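Local coordinates for sensor protein (Rhodopseudomonas palustris, PDB 2OOL) that is the chromophore-binding part of a bacteriophytochrome that senses light through bound biliverdin and probably signals through a histidine kinase, at residues A[89-93]-A[104-108]. Numbering follows the deposited sequence.
Sequences RLTHA and PIRLD
At the outer edge of the PAS-domain sheet, helix 84-94 lies beside strand 105-111, and R89 reaches from the helix to the backbone of R106. Its guanidinium takes R106 O side-on with two nitrogens: R89 NE at 3.0 Å meets it in the carbonyl plane, while R89 NH2 at 2.9 Å comes from above that plane. Both hydrogen bonds are bent (N-H...O 137° and 139°), as expected when one oxygen is shared. R89 CG packs against I105 CG2 at 3.7 Å, and beyond it the bends at chi2 and chi3 (49°) turn the guanidinium onto R106 O. I105 and L107 bond through their backbones to G120 and F118 of strand 114-125, so the R106 carbonyl between them points the other way, to the edge where R89 meets it. A leucine here has neither nitrogen, and R106 O would probably lose both hydrogen bonds that join the helix to the strand. Beside the arginine the contact is apolar: A93 CB touches I105 CD1 at 3.9 Å, both residues also resting on L122, and L90 CB lies 4.3 Å from L107 CD2. The R106 guanidinium turns along its own strand, where R106 NE bonds D108 OD1 at 2.9 Å in a salt bridge.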
loop_
_atom_site.group_PDB
_atom_site.type_symbol
_atom_site.label_atom_id
_atom_site.label_comp_id
_atom_site.label_asym_id
_atom_site.label_seq_id
_atom_site.Cartn_x
_atom_site.Cartn_y
_atom_site.Cartn_z
ATOM N N ARG A 89 11.524 22.717 2.200
ATOM C CA ARG A 89 10.764 21.620 1.627
ATOM C C ARG A 89 9.676 22.079 0.642
ATOM O O ARG A 89 9.455 21.441 -0.391
ATOM C CB ARG A 89 10.117 20.826 2.772
ATOM C CG ARG A 89 9.965 19.359 2.522
ATOM C CD ARG A 89 10.194 18.538 3.826
ATOM N NE ARG A 89 9.428 19.079 4.950
ATOM C CZ ARG A 89 9.809 19.054 6.227
ATOM N NH1 ARG A 89 10.964 18.534 6.590
ATOM N NH2 ARG A 89 9.028 19.597 7.152
ATOM N N LEU A 90 8.974 23.150 0.999
ATOM C CA LEU A 90 7.992 23.781 0.121
ATOM C C LEU A 90 8.684 24.283 -1.147
ATOM O O LEU A 90 8.306 23.919 -2.270
ATOM C CB LEU A 90 7.319 24.930 0.848
ATOM C CG LEU A 90 6.239 25.749 0.129
ATOM C CD1 LEU A 90 5.071 24.882 -0.367
ATOM C CD2 LEU A 90 5.724 26.865 1.042
ATOM N N THR A 91 9.731 25.079 -0.953
ATOM C CA THR A 91 10.506 25.618 -2.080
ATOM C C THR A 91 10.995 24.466 -2.976
ATOM O O THR A 91 10.693 24.462 -4.151
ATOM C CB THR A 91 11.614 26.522 -1.598
ATOM O OG1 THR A 91 11.037 27.617 -0.868
ATOM C CG2 THR A 91 12.385 27.094 -2.750
ATOM N N HIS A 92 11.642 23.440 -2.434
ATOM C CA HIS A 92 12.026 22.290 -3.268
ATOM C C HIS A 92 10.839 21.660 -4.012
ATOM O O HIS A 92 10.988 21.220 -5.157
ATOM C CB HIS A 92 12.743 21.188 -2.457
ATOM C CG HIS A 92 13.299 20.079 -3.312
ATOM N ND1 HIS A 92 12.774 18.798 -3.325
ATOM C CD2 HIS A 92 14.308 20.075 -4.224
ATOM C CE1 HIS A 92 13.449 18.052 -4.185
ATOM N NE2 HIS A 92 14.391 18.801 -4.740
ATOM N N ALA A 93 9.673 21.567 -3.376
ATOM C CA ALA A 93 8.526 20.924 -4.017
ATOM C C ALA A 93 8.097 21.684 -5.280
ATOM O O ALA A 93 7.807 21.090 -6.316
ATOM C CB ALA A 93 7.363 20.807 -3.043
ATOM N N PRO A 104 1.531 14.240 0.080
ATOM C CA PRO A 104 1.567 15.416 0.925
ATOM C C PRO A 104 3.003 15.712 1.378
ATOM O O PRO A 104 3.829 14.792 1.442
ATOM C CB PRO A 104 0.686 14.993 2.101
ATOM C CG PRO A 104 0.969 13.582 2.269
ATOM C CD PRO A 104 1.178 13.038 0.878
ATOM N N ILE A 105 3.252 16.972 1.717
ATOM C CA ILE A 105 4.526 17.443 2.199
ATOM C C ILE A 105 4.331 17.835 3.652
ATOM O O ILE A 105 3.374 18.521 3.952
ATOM C CB ILE A 105 4.951 18.696 1.383
ATOM C CG1 ILE A 105 4.933 18.387 -0.119
ATOM C CG2 ILE A 105 6.328 19.189 1.807
ATOM C CD1 ILE A 105 4.311 19.486 -0.951
ATOM N N ARG A 106 5.216 17.426 4.559
ATOM C CA ARG A 106 5.055 17.833 5.957
ATOM C C ARG A 106 5.468 19.268 6.077
ATOM O O ARG A 106 6.540 19.628 5.657
ATOM C CB ARG A 106 5.881 16.979 6.920
ATOM C CG ARG A 106 5.668 17.386 8.434
ATOM C CD ARG A 106 6.947 17.456 9.245
ATOM N NE ARG A 106 6.572 17.704 10.629
ATOM C CZ ARG A 106 6.794 16.877 11.651
ATOM N NH1 ARG A 106 7.469 15.703 11.546
ATOM N NH2 ARG A 106 6.316 17.259 12.822
ATOM N N LEU A 107 4.595 20.089 6.639
ATOM C CA LEU A 107 4.881 21.473 6.909
ATOM C C LEU A 107 4.539 21.780 8.368
ATOM O O LEU A 107 3.461 21.386 8.866
ATOM C CB LEU A 107 4.063 22.361 5.983
ATOM C CG LEU A 107 4.380 22.281 4.461
ATOM C CD1 LEU A 107 3.511 23.150 3.673
ATOM C CD2 LEU A 107 5.821 22.613 4.163
ATOM N N ASP A 108 5.473 22.460 9.037
ATOM C CA ASP A 108 5.343 22.942 10.392
ATOM C C ASP A 108 5.204 24.458 10.348
ATOM O O ASP A 108 6.098 25.140 9.831
ATOM C CB ASP A 108 6.589 22.524 11.215
ATOM C CG ASP A 108 6.668 20.978 11.438
ATOM O OD1 ASP A 108 5.633 20.323 11.445
ATOM O OD2 ASP A 108 7.755 20.398 11.598
#